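PDB 2WSM: hydrogenase expression/formation protein (hypb) from Archaeoglobus fulgidus, which probably binds and hydrolyses GTP as a metal-binding G3E-family maturation factor, thought to help supply nickel to hydrogenase. Local coordinates for residues V31-G42 and E130-E141; V58-D66 and I81-G89. All coordinates share one frame; numbering follows the deposited sequence.

Contact 1 (V31-G42 and E130-E141)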
ATOM      1  N   VAL A  31     -11.945 -22.005   5.282  1.00 27.25           N
ATOM      2  CA  VAL A  31     -12.039 -20.889   4.345  1.00 26.50           C
ATOM      3  C   VAL A  31     -11.540 -19.623   5.027  1.00 24.10           C
ATOM      4  O   VAL A  31     -12.017 -19.267   6.099  1.00 26.78           O
ATOM      5  CB  VAL A  31     -13.473 -20.692   3.822  1.00 27.03           C
ATOM      6  CG1 VAL A  31     -13.588 -19.383   3.039  1.00 21.69           C
ATOM      7  CG2 VAL A  31     -13.879 -21.870   2.952  1.00 27.92           C
ATOM      8  N   ALA A  32     -10.560 -18.965   4.415  1.00 22.17           N
ATOM      9  CA  ALA A  32      -9.948 -17.778   5.007  1.00 24.28           C
ATOM     10  C   ALA A  32     -10.301 -16.498   4.253  1.00 23.60           C
ATOM     11  O   ALA A  32     -10.246 -16.441   3.017  1.00 21.88           O
ATOM     12  CB  ALA A  32      -8.433 -17.935   5.096  1.00 22.51           C
ATOM     13  N   VAL A  33     -10.649 -15.472   5.019  1.00 22.78           N
ATOM     14  CA  VAL A  33     -11.028 -14.174   4.472  1.00 19.49           C
ATOM     15  C   VAL A  33     -10.056 -13.101   4.947  1.00 24.55           C
ATOM     16  O   VAL A  33      -9.892 -12.880   6.152  1.00 22.32           O
ATOM     17  CB  VAL A  33     -12.444 -13.781   4.916  1.00 20.27           C
ATOM     18  CG1 VAL A  33     -12.874 -12.453   4.268  1.00 18.72           C
ATOM     19  CG2 VAL A  33     -13.416 -14.900   4.589  1.00 23.75           C
ATOM     20  N   ASN A  34      -9.411 -12.451   3.986  1.00 16.42           N
ATOM     21  CA  ASN A  34      -8.520 -11.342   4.245  1.00 20.61           C
ATOM     22  C   ASN A  34      -9.357 -10.065   4.291  1.00 21.44           C
ATOM     23  O   ASN A  34      -9.849  -9.604   3.263  1.00 22.55           O
ATOM     24  CB  ASN A  34      -7.474 -11.278   3.119  1.00 21.33           C
ATOM     25  CG  ASN A  34      -6.548 -10.086   3.227  1.00 21.06           C
ATOM     26  OD1 ASN A  34      -6.561  -9.358   4.214  1.00 19.42           O
ATOM     27  ND2 ASN A  34      -5.723  -9.888   2.201  1.00 19.75           N
ATOM     28  N   ILE A  35      -9.542  -9.503   5.479  1.00 21.72           N
ATOM     29  CA  ILE A  35     -10.412  -8.337   5.620  1.00 19.70           C
ATOM     30  C   ILE A  35      -9.617  -7.061   5.746  1.00 19.07           C
ATOM     31  O   ILE A  35      -8.985  -6.800   6.769  1.00 19.53           O
ATOM     32  CB  ILE A  35     -11.388  -8.455   6.806  1.00 17.36           C
ATOM     33  CG1 ILE A  35     -12.276  -9.686   6.627  1.00 17.46           C
ATOM     34  CG2 ILE A  35     -12.232  -7.169   6.942  1.00 15.79           C
ATOM     35  CD1 ILE A  35     -12.995 -10.109   7.875  1.00 18.75           C
ATOM     36  N   MET A  36      -9.674  -6.258   4.696  1.00 18.72           N
ATOM     37  CA  MET A  36      -8.853  -5.062   4.600  1.00 16.91           C
ATOM     38  C   MET A  36      -9.683  -3.804   4.824  1.00 18.53           C
ATOM     39  O   MET A  36     -10.906  -3.818   4.689  1.00 18.42           O
ATOM     40  CB  MET A  36      -8.160  -5.016   3.235  1.00 16.08           C
ATOM     41  CG  MET A  36      -6.991  -5.984   3.102  1.00 16.93           C
ATOM     42  SD  MET A  36      -6.487  -6.266   1.389  1.00 22.21           S
ATOM     43  CE  MET A  36      -7.782  -7.388   0.852  1.00 17.67           C
ATOM     44  N   GLY A  37      -9.011  -2.718   5.177  1.00 19.54           N
ATOM     45  CA  GLY A  37      -9.682  -1.452   5.391  1.00 18.97           C
ATOM     46  C   GLY A  37      -8.941  -0.583   6.384  1.00 19.87           C
ATOM     47  O   GLY A  37      -8.159  -1.067   7.204  1.00 19.42           O
ATOM     48  N   ALA A  38      -9.191   0.715   6.308  1.00 20.53           N
ATOM     49  CA  ALA A  38      -8.529   1.659   7.186  1.00 27.71           C
ATOM     50  C   ALA A  38      -8.961   1.414   8.620  1.00 28.94           C
ATOM     51  O   ALA A  38      -9.993   0.791   8.882  1.00 25.98           O
ATOM     52  CB  ALA A  38      -8.847   3.099   6.768  1.00 27.24           C
ATOM     53  N   ILE A  39      -8.161   1.898   9.554  1.00 27.01           N
ATOM     54  CA  ILE A  39      -8.550   1.849  10.941  1.00 33.32           C
ATOM     55  C   ILE A  39      -9.834   2.677  11.030  1.00 37.61           C
ATOM     56  O   ILE A  39      -9.965   3.703  10.360  1.00 43.21           O
ATOM     57  CB  ILE A  39      -7.420   2.386  11.852  1.00 36.32           C
ATOM     58  CG1 ILE A  39      -7.619   1.923  13.296  1.00 41.19           C
ATOM     59  CG2 ILE A  39      -7.320   3.901  11.754  1.00 40.80           C
ATOM     60  CD1 ILE A  39      -6.410   2.170  14.192  1.00 48.18           C
ATOM     61  N   GLY A  40     -10.800   2.205  11.807  1.00 32.15           N
ATOM     62  CA  GLY A  40     -12.079   2.884  11.909  1.00 31.69           C
ATOM     63  C   GLY A  40     -13.073   2.486  10.828  1.00 35.53           C
ATOM     64  O   GLY A  40     -14.191   3.005  10.782  1.00 35.01           O
ATOM     65  N   SER A  41     -12.676   1.571   9.950  1.00 32.09           N
ATOM     66  CA  SER A  41     -13.591   1.109   8.908  1.00 30.44           C
ATOM     67  C   SER A  41     -14.568   0.096   9.492  1.00 29.24           C
ATOM     68  O   SER A  41     -15.565  -0.250   8.859  1.00 31.35           O
ATOM     69  CB  SER A  41     -12.836   0.543   7.694  1.00 26.08           C
ATOM     70  OG  SER A  41     -12.022  -0.556   8.066  1.00 26.94           O
ATOM     71  N   GLY A  42     -14.280  -0.358  10.712  1.00 28.29           N
ATOM     72  CA  GLY A  42     -15.172  -1.224  11.464  1.00 23.67           C
ATOM     73  C   GLY A  42     -14.936  -2.717  11.284  1.00 24.79           C
ATOM     74  O   GLY A  42     -15.867  -3.510  11.376  1.00 22.88           O
ATOM     75  N   GLU A 130      -5.172 -16.503   1.147  1.00 26.10           N
ATOM     76  CA  GLU A 130      -6.597 -16.467   1.459  1.00 22.82           C
ATOM     77  C   GLU A 130      -7.517 -16.899   0.309  1.00 22.43           C
ATOM     78  O   GLU A 130      -7.145 -16.849  -0.860  1.00 22.57           O
ATOM     79  CB  GLU A 130      -6.986 -15.062   1.932  1.00 23.82           C
ATOM     80  CG  GLU A 130      -7.002 -14.014   0.844  1.00 22.26           C
ATOM     81  CD  GLU A 130      -5.651 -13.349   0.621  1.00 23.76           C
ATOM     82  OE1 GLU A 130      -5.633 -12.196   0.153  1.00 22.21           O
ATOM     83  OE2 GLU A 130      -4.606 -13.964   0.900  1.00 25.97           O
ATOM     84  N   ASN A 131      -8.722 -17.321   0.669  1.00 20.94           N
ATOM     85  CA  ASN A 131      -9.779 -17.649  -0.286  1.00 25.04           C
ATOM     86  C   ASN A 131     -10.492 -16.410  -0.860  1.00 26.94           C
ATOM     87  O   ASN A 131     -10.816 -16.365  -2.047  1.00 27.01           O
ATOM     88  CB  ASN A 131     -10.825 -18.567   0.369  1.00 22.16           C
ATOM     89  CG  ASN A 131     -10.222 -19.840   0.938  1.00 26.46           C
ATOM     90  OD1 ASN A 131      -9.369 -19.803   1.831  1.00 26.39           O
ATOM     91  ND2 ASN A 131     -10.677 -20.983   0.431  1.00 26.95           N
ATOM     92  N   TYR A 132     -10.755 -15.420  -0.013  1.00 23.19           N
ATOM     93  CA  TYR A 132     -11.475 -14.220  -0.429  1.00 21.84           C
ATOM     94  C   TYR A 132     -10.925 -12.942   0.191  1.00 19.47           C
ATOM     95  O   TYR A 132     -10.396 -12.945   1.296  1.00 22.10           O
ATOM     96  CB  TYR A 132     -12.969 -14.343  -0.103  1.00 23.17           C
ATOM     97  CG  TYR A 132     -13.602 -15.534  -0.764  1.00 29.25           C
ATOM     98  CD1 TYR A 132     -13.615 -16.774  -0.133  1.00 28.93           C
ATOM     99  CD2 TYR A 132     -14.166 -15.430  -2.030  1.00 27.40           C
ATOM    100  CE1 TYR A 132     -14.177 -17.877  -0.742  1.00 31.00           C
ATOM    101  CE2 TYR A 132     -14.733 -16.528  -2.652  1.00 29.76           C
ATOM    102  CZ  TYR A 132     -14.732 -17.750  -2.000  1.00 31.86           C
ATOM    103  OH  TYR A 132     -15.296 -18.849  -2.602  1.00 33.90           O
ATOM    104  N   ARG A 133     -11.073 -11.847  -0.538  1.00 24.56           N
ATOM    105  CA  ARG A 133     -10.638 -10.545  -0.073  1.00 25.22           C
ATOM    106  C   ARG A 133     -11.853  -9.652   0.138  1.00 22.97           C
ATOM    107  O   ARG A 133     -12.697  -9.506  -0.746  1.00 23.59           O
ATOM    108  CB  ARG A 133      -9.702  -9.910  -1.101  1.00 21.85           C
ATOM    109  CG  ARG A 133      -8.269 -10.430  -1.067  1.00 31.59           C
ATOM    110  CD  ARG A 133      -7.788 -10.865  -2.454  1.00 32.48           C
ATOM    111  NE  ARG A 133      -8.090 -12.283  -2.657  1.00 40.12           N
ATOM    112  CZ  ARG A 133      -7.180 -13.255  -2.667  1.00 32.96           C
ATOM    113  NH1 ARG A 133      -5.890 -12.973  -2.520  1.00 35.45           N
ATOM    114  NH2 ARG A 133      -7.561 -14.512  -2.844  1.00 34.73           N
ATOM    115  N   VAL A 134     -11.943  -9.062   1.319  1.00 19.59           N
ATOM    116  CA  VAL A 134     -12.963  -8.068   1.577  1.00 20.84           C
ATOM    117  C   VAL A 134     -12.280  -6.735   1.868  1.00 20.31           C
ATOM    118  O   VAL A 134     -11.258  -6.677   2.563  1.00 21.48           O
ATOM    119  CB  VAL A 134     -13.896  -8.491   2.734  1.00 19.89           C
ATOM    120  CG1 VAL A 134     -14.922  -7.403   3.028  1.00 19.86           C
ATOM    121  CG2 VAL A 134     -14.604  -9.797   2.383  1.00 18.30           C
ATOM    122  N   VAL A 135     -12.829  -5.674   1.305  1.00 18.03           N
ATOM    123  CA  VAL A 135     -12.320  -4.343   1.560  1.00 19.14           C
ATOM    124  C   VAL A 135     -13.449  -3.512   2.136  1.00 20.82           C
ATOM    125  O   VAL A 135     -14.484  -3.340   1.500  1.00 23.07           O
ATOM    126  CB  VAL A 135     -11.756  -3.662   0.289  1.00 17.53           C
ATOM    127  CG1 VAL A 135     -11.179  -2.300   0.646  1.00 18.17           C
ATOM    128  CG2 VAL A 135     -10.697  -4.522  -0.356  1.00 17.50           C
ATOM    129  N   MET A 136     -13.242  -3.022   3.352  1.00 22.21           N
ATOM    130  CA  MET A 136     -14.242  -2.261   4.076  1.00 20.35           C
ATOM    131  C   MET A 136     -13.891  -0.786   4.078  1.00 23.00           C
ATOM    132  O   MET A 136     -12.745  -0.416   4.316  1.00 21.71           O
ATOM    133  CB  MET A 136     -14.322  -2.750   5.524  1.00 22.93           C
ATOM    134  CG  MET A 136     -14.836  -4.176   5.677  1.00 25.49           C
ATOM    135  SD  MET A 136     -15.023  -4.663   7.408  1.00 25.03           S
ATOM    136  CE  MET A 136     -16.331  -3.564   7.938  1.00 22.94           C
ATOM    137  N   VAL A 137     -14.883   0.057   3.825  1.00 21.38           N
ATOM    138  CA  VAL A 137     -14.704   1.490   3.987  1.00 24.00           C
ATOM    139  C   VAL A 137     -15.922   2.108   4.680  1.00 24.17           C
ATOM    140  O   VAL A 137     -17.069   1.742   4.409  1.00 25.89           O
ATOM    141  CB  VAL A 137     -14.430   2.190   2.635  1.00 27.89           C
ATOM    142  CG1 VAL A 137     -15.683   2.194   1.761  1.00 20.80           C
ATOM    143  CG2 VAL A 137     -13.932   3.596   2.862  1.00 25.58           C
ATOM    144  N   SER A 138     -15.663   3.035   5.587  1.00 20.69           N
ATOM    145  CA  SER A 138     -16.733   3.737   6.280  1.00 29.68           C
ATOM    146  C   SER A 138     -17.008   5.067   5.574  1.00 28.30           C
ATOM    147  O   SER A 138     -16.091   5.660   4.999  1.00 23.10           O
ATOM    148  CB  SER A 138     -16.353   3.956   7.751  1.00 28.03           C
ATOM    149  OG  SER A 138     -16.979   5.109   8.287  1.00 33.72           O
ATOM    150  N   VAL A 139     -18.262   5.524   5.608  1.00 26.97           N
ATOM    151  CA  VAL A 139     -18.632   6.782   4.954  1.00 31.99           C
ATOM    152  C   VAL A 139     -17.958   7.976   5.609  1.00 31.42           C
ATOM    153  O   VAL A 139     -17.843   9.035   5.002  1.00 35.15           O
ATOM    154  CB  VAL A 139     -20.166   7.040   4.923  1.00 25.98           C
ATOM    155  CG1 VAL A 139     -20.873   6.024   4.037  1.00 24.24           C
ATOM    156  CG2 VAL A 139     -20.750   7.078   6.335  1.00 29.35           C
ATOM    157  N   THR A 140     -17.514   7.799   6.847  1.00 33.79           N
ATOM    158  CA  THR A 140     -16.851   8.870   7.584  1.00 30.38           C
ATOM    159  C   THR A 140     -15.459   9.141   7.042  1.00 31.15           C
ATOM    160  O   THR A 140     -14.806  10.101   7.448  1.00 35.40           O
ATOM    161  CB  THR A 140     -16.753   8.545   9.090  1.00 36.18           C
ATOM    162  OG1 THR A 140     -15.920   7.396   9.279  1.00 38.68           O
ATOM    163  CG2 THR A 140     -18.132   8.243   9.657  1.00 39.35           C
ATOM    164  N   GLU A 141     -15.005   8.299   6.119  1.00 35.33           N
ATOM    165  CA  GLU A 141     -13.674   8.458   5.534  1.00 32.47           C
ATOM    166  C   GLU A 141     -13.688   9.420   4.346  1.00 31.44           C
ATOM    167  O   GLU A 141     -12.638   9.793   3.826  1.00 30.83           O
ATOM    168  CB  GLU A 141     -13.107   7.101   5.110  1.00 29.74           C
ATOM    169  CG  GLU A 141     -12.788   6.181   6.277  1.00 36.00           C
ATOM    170  CD  GLU A 141     -12.471   4.761   5.838  1.00 32.63           C
ATOM    171  OE1 GLU A 141     -11.525   4.574   5.041  1.00 29.22           O
ATOM    172  OE2 GLU A 141     -13.168   3.834   6.300  1.00 31.63           O
TER
HETATM  173  O   HOH W   1     -10.939   1.809   4.708  1.00 21.71           O
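Glu130 meets Asn34 through its OE1, which takes the amide N-H of Asn34 ND2 at 3.1 Å from above the carboxylate plane, the two flat groups standing 80° apart. The same oxygen forms a salt bridge to Arg133 NH1, while OE2 accepts from the backbone of Leu128. Next, Asn131 OD1 receives the N-H of Ala32 N (3.0 Å) from above its carbonyl plane, and Asn131 CB rests against Val31 CG1. Replacing Asn131 with an alanine would probably leave the Ala32 N-H without this acceptor and open a gap beside Val31. Ala32 O accepts from both Asn131 N and Tyr132 N, starting the parallel ladder. Arg133 lays CB and CG beside Met36 CE, a methyl carried there by the bend at chi3 of Met36 (-77°). On the other face, Val134 CG2 packs on Val33 CG1 (3.7 Å), and Met136 SD touches Ile35 CG2. Beyond the ladder, Glu141 OE2 accepts from Ser138 N, and OE1 shares a water with Ala38 N and Met136 O. The turn 38-41 belongs to a probable P-loop (Walker A). Strand 31-37 lies between strands 111-118 and 132-138, the latter followed by 158-162; helices 43-54 and 201-212 cover the Val33, Ile35 and Met136 face.

Contact 2 (V58-D66 and I81-G89)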
ATOM      1  N   VAL A  58     -21.148 -22.401  13.133  1.00 40.73           N
ATOM      2  CA  VAL A  58     -19.892 -22.421  12.385  1.00 36.25           C
ATOM      3  C   VAL A  58     -18.693 -22.142  13.281  1.00 34.43           C
ATOM      4  O   VAL A  58     -18.703 -21.189  14.054  1.00 36.07           O
ATOM      5  CB  VAL A  58     -19.914 -21.368  11.257  1.00 38.21           C
ATOM      6  CG1 VAL A  58     -18.600 -21.361  10.497  1.00 35.60           C
ATOM      7  CG2 VAL A  58     -21.083 -21.625  10.316  1.00 42.97           C
ATOM      8  N   LYS A  59     -17.658 -22.968  13.165  1.00 31.47           N
ATOM      9  CA  LYS A  59     -16.441 -22.792  13.953  1.00 36.35           C
ATOM     10  C   LYS A  59     -15.537 -21.713  13.350  1.00 30.69           C
ATOM     11  O   LYS A  59     -14.998 -21.879  12.257  1.00 32.24           O
ATOM     12  CB  LYS A  59     -15.679 -24.114  14.078  1.00 34.83           C
ATOM     13  CG  LYS A  59     -14.449 -24.045  14.970  1.00 40.55           C
ATOM     14  CD  LYS A  59     -14.838 -23.964  16.444  1.00 52.44           C
ATOM     15  CE  LYS A  59     -13.634 -24.205  17.353  1.00 53.53           C
ATOM     16  NZ  LYS A  59     -12.672 -23.065  17.326  1.00 55.55           N
ATOM     17  N   ILE A  60     -15.365 -20.617  14.078  1.00 30.76           N
ATOM     18  CA  ILE A  60     -14.665 -19.445  13.560  1.00 27.94           C
ATOM     19  C   ILE A  60     -13.364 -19.151  14.295  1.00 33.62           C
ATOM     20  O   ILE A  60     -13.314 -19.175  15.528  1.00 37.05           O
ATOM     21  CB  ILE A  60     -15.563 -18.194  13.655  1.00 26.94           C
ATOM     22  CG1 ILE A  60     -16.803 -18.364  12.783  1.00 28.98           C
ATOM     23  CG2 ILE A  60     -14.792 -16.940  13.262  1.00 29.57           C
ATOM     24  CD1 ILE A  60     -17.891 -17.339  13.059  1.00 30.03           C
ATOM     25  N   GLY A  61     -12.315 -18.866  13.527  1.00 29.94           N
ATOM     26  CA  GLY A  61     -11.074 -18.363  14.077  1.00 23.43           C
ATOM     27  C   GLY A  61     -10.897 -16.904  13.683  1.00 28.63           C
ATOM     28  O   GLY A  61     -11.419 -16.456  12.660  1.00 23.61           O
ATOM     29  N   ALA A  62     -10.157 -16.159  14.496  1.00 26.77           N
ATOM     30  CA  ALA A  62      -9.891 -14.759  14.209  1.00 27.35           C
ATOM     31  C   ALA A  62      -8.418 -14.415  14.398  1.00 22.61           C
ATOM     32  O   ALA A  62      -7.834 -14.684  15.444  1.00 26.08           O
ATOM     33  CB  ALA A  62     -10.759 -13.870  15.083  1.00 24.14           C
ATOM     34  N   MET A  63      -7.827 -13.827  13.368  1.00 22.39           N
ATOM     35  CA  MET A  63      -6.474 -13.299  13.440  1.00 21.14           C
ATOM     36  C   MET A  63      -6.534 -11.784  13.294  1.00 24.41           C
ATOM     37  O   MET A  63      -6.885 -11.262  12.232  1.00 22.66           O
ATOM     38  CB  MET A  63      -5.606 -13.913  12.343  1.00 20.44           C
ATOM     39  CG  MET A  63      -5.508 -15.436  12.444  1.00 29.70           C
ATOM     40  SD  MET A  63      -4.330 -16.173  11.297  1.00 30.13           S
ATOM     41  CE  MET A  63      -2.800 -15.468  11.904  1.00 39.15           C
ATOM     42  N   LEU A  64      -6.203 -11.078  14.371  1.00 27.71           N
ATOM     43  CA  LEU A  64      -6.358  -9.629  14.406  1.00 24.82           C
ATOM     44  C   LEU A  64      -5.044  -8.909  14.161  1.00 24.33           C
ATOM     45  O   LEU A  64      -4.180  -8.864  15.035  1.00 29.50           O
ATOM     46  CB  LEU A  64      -6.965  -9.187  15.738  1.00 25.82           C
ATOM     47  CG  LEU A  64      -8.314  -9.806  16.101  1.00 26.89           C
ATOM     48  CD1 LEU A  64      -8.786  -9.282  17.439  1.00 30.11           C
ATOM     49  CD2 LEU A  64      -9.369  -9.542  15.006  1.00 23.63           C
ATOM     50  N   GLY A  65      -4.914  -8.332  12.970  1.00 24.45           N
ATOM     51  CA  GLY A  65      -3.718  -7.619  12.572  1.00 25.70           C
ATOM     52  C   GLY A  65      -3.745  -6.121  12.811  1.00 28.39           C
ATOM     53  O   GLY A  65      -2.751  -5.444  12.565  1.00 24.49           O
ATOM     54  N   ASP A  66      -4.880  -5.589  13.256  1.00 24.05           N
ATOM     55  CA  ASP A  66      -4.888  -4.235  13.808  1.00 31.60           C
ATOM     56  C   ASP A  66      -4.772  -4.356  15.318  1.00 35.40           C
ATOM     57  O   ASP A  66      -5.206  -5.353  15.893  1.00 33.42           O
ATOM     58  CB  ASP A  66      -6.161  -3.475  13.422  1.00 28.78           C
ATOM     59  CG  ASP A  66      -5.908  -2.394  12.385  1.00 25.64           C
ATOM     60  OD1 ASP A  66      -6.870  -1.965  11.721  1.00 23.74           O
ATOM     61  OD2 ASP A  66      -4.745  -1.963  12.236  1.00 32.43           O
ATOM     62  N   ILE A  81     -14.166 -18.679  21.082  1.00 48.80           N
ATOM     63  CA  ILE A  81     -13.502 -18.589  19.787  1.00 45.30           C
ATOM     64  C   ILE A  81     -11.990 -18.483  19.950  1.00 42.82           C
ATOM     65  O   ILE A  81     -11.496 -17.756  20.813  1.00 46.17           O
ATOM     66  CB  ILE A  81     -14.029 -17.374  18.986  1.00 46.33           C
ATOM     67  CG1 ILE A  81     -15.212 -17.787  18.114  1.00 40.86           C
ATOM     68  CG2 ILE A  81     -12.936 -16.755  18.126  1.00 35.66           C
ATOM     69  CD1 ILE A  81     -16.390 -18.293  18.894  1.00 45.40           C
ATOM     70  N   LYS A  82     -11.254 -19.222  19.128  1.00 41.28           N
ATOM     71  CA  LYS A  82      -9.811 -19.056  19.071  1.00 39.76           C
ATOM     72  C   LYS A  82      -9.499 -17.704  18.432  1.00 39.41           C
ATOM     73  O   LYS A  82     -10.019 -17.378  17.364  1.00 32.03           O
ATOM     74  CB  LYS A  82      -9.176 -20.181  18.260  1.00 42.06           C
ATOM     75  CG  LYS A  82      -9.472 -21.579  18.785  1.00 51.69           C
ATOM     76  CD  LYS A  82      -8.839 -22.649  17.899  1.00 51.79           C
ATOM     77  CE  LYS A  82      -8.978 -24.036  18.513  1.00 55.62           C
ATOM     78  NZ  LYS A  82     -10.407 -24.427  18.691  1.00 57.64           N
ATOM     79  N   ALA A  83      -8.654 -16.917  19.088  1.00 36.58           N
ATOM     80  CA  ALA A  83      -8.308 -15.593  18.592  1.00 34.38           C
ATOM     81  C   ALA A  83      -6.900 -15.212  19.012  1.00 39.48           C
ATOM     82  O   ALA A  83      -6.383 -15.713  20.012  1.00 44.76           O
ATOM     83  CB  ALA A  83      -9.296 -14.567  19.094  1.00 35.38           C
ATOM     84  N   GLU A  84      -6.278 -14.320  18.254  1.00 35.71           N
ATOM     85  CA  GLU A  84      -4.949 -13.852  18.619  1.00 39.10           C
ATOM     86  C   GLU A  84      -4.506 -12.632  17.827  1.00 37.19           C
ATOM     87  O   GLU A  84      -4.846 -12.477  16.650  1.00 33.48           O
ATOM     88  CB  GLU A  84      -3.925 -14.974  18.460  1.00 35.28           C
ATOM     89  CG  GLU A  84      -3.736 -15.435  17.038  1.00 31.59           C
ATOM     90  CD  GLU A  84      -2.673 -16.499  16.930  1.00 43.79           C
ATOM     91  OE1 GLU A  84      -2.469 -17.228  17.928  1.00 38.97           O
ATOM     92  OE2 GLU A  84      -2.040 -16.599  15.855  1.00 45.20           O
ATOM     93  N   ALA A  85      -3.761 -11.762  18.502  1.00 32.42           N
ATOM     94  CA  ALA A  85      -3.130 -10.631  17.861  1.00 32.49           C
ATOM     95  C   ALA A  85      -2.024 -11.152  16.962  1.00 32.35           C
ATOM     96  O   ALA A  85      -1.288 -12.058  17.336  1.00 34.36           O
ATOM     97  CB  ALA A  85      -2.556  -9.671  18.903  1.00 26.81           C
ATOM     98  N   ILE A  86      -1.933 -10.597  15.762  1.00 31.52           N
ATOM     99  CA  ILE A  86      -0.801 -10.860  14.893  1.00 30.35           C
ATOM    100  C   ILE A  86       0.219  -9.773  15.162  1.00 28.33           C
ATOM    101  O   ILE A  86      -0.126  -8.591  15.177  1.00 30.41           O
ATOM    102  CB  ILE A  86      -1.204 -10.809  13.412  1.00 29.99           C
ATOM    103  CG1 ILE A  86      -2.281 -11.854  13.120  1.00 26.83           C
ATOM    104  CG2 ILE A  86       0.016 -11.022  12.509  1.00 29.53           C
ATOM    105  CD1 ILE A  86      -3.211 -11.459  12.002  1.00 26.98           C
ATOM    106  N   SER A  87       1.465 -10.165  15.400  1.00 27.82           N
ATOM    107  CA  SER A  87       2.538  -9.182  15.541  1.00 36.57           C
ATOM    108  C   SER A  87       3.013  -8.780  14.155  1.00 30.34           C
ATOM    109  O   SER A  87       3.532  -9.610  13.412  1.00 30.11           O
ATOM    110  CB  SER A  87       3.702  -9.752  16.347  1.00 32.80           C
ATOM    111  OG  SER A  87       3.220 -10.612  17.361  1.00 41.42           O
ATOM    112  N   THR A  88       2.821  -7.512  13.807  1.00 30.20           N
ATOM    113  CA  THR A  88       3.175  -7.016  12.474  1.00 29.91           C
ATOM    114  C   THR A  88       4.473  -6.207  12.456  1.00 35.13           C
ATOM    115  O   THR A  88       4.992  -5.856  11.387  1.00 31.84           O
ATOM    116  CB  THR A  88       2.052  -6.146  11.890  1.00 27.09           C
ATOM    117  OG1 THR A  88       1.658  -5.169  12.858  1.00 29.31           O
ATOM    118  CG2 THR A  88       0.851  -7.002  11.541  1.00 25.55           C
ATOM    119  N   GLY A  89       4.988  -5.901  13.641  1.00 38.63           N
ATOM    120  CA  GLY A  89       6.244  -5.182  13.758  1.00 34.70           C
ATOM    121  C   GLY A  89       6.267  -3.850  13.027  1.00 37.65           C
ATOM    122  O   GLY A  89       5.541  -2.911  13.370  1.00 31.49           O
TER
HETATM  123  O   HOH W   2      -2.117  -6.997  16.332  1.00 39.75           O
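Met63 and Ile86 carry the main apolar contact, their side chains crossing at about a right angle. Ile86 CD1 presses on Met63 CB at 3.4 Å, tighter than usual for two carbons, and Met63 CE curls back to within 3.8 Å of Ile86 CG1. That return follows from the bend at chi3 (64°), which turns the methyl toward the isoleucine after an otherwise extended chain. Glu84 sits on the same face as Met63; its OE2 lies near Met63 CE, and OE1 pairs with Arg102. On the opposite face Ala62 CB and Ala83 CB meet at 4.3 Å. Ile81 sets CG1 and CG2 against the carbonyl oxygen of Ile60. Alongside, Lys59 and Lys82 cross at about a right angle with their NZ atoms 3.0 Å apart, both turned to Asp108, which forms a salt bridge to Lys82 and a long, weak ion pair to Lys59. Four backbone bonds join the strands in parallel, ending with Ile86 N to Leu64 O (2.9 Å). A water donates to both Leu64 O and Ile86 O. The pair closes the beta-alpha-beta unit through helix 70-77, which packs on Leu64, Ala83 and Ala85. Helix 96-100 lies against Met63, Ile86 and Thr88, and strand 111-118 continues the sheet beyond 60-64, with 82-85 outermost in this chain.

How the contacts relate
Both contacts pair parallel strands of one seven-stranded sheet, with strand 111-118 between 31-37 and 60-64; their centres are about 14 Å apart. Contact 1 is central and largely buried, about 4 Å from the chain centre, whereas contact 2, at about 11 Å, is partly buried and includes an outermost strand. Contact 2 is also nested within the chain loop that contact 1 closes. Both pack apolar side chains, but contact 1 adds amide and carboxylate bonds across its strands, while contact 2 has lysines at its margin. They touch where Ile39 CA approaches Asp66 OD1 (4.2 Å). Lys43, just beyond Gly42, further links them, bonding to Gly37 O and forming a salt bridge with Asp66.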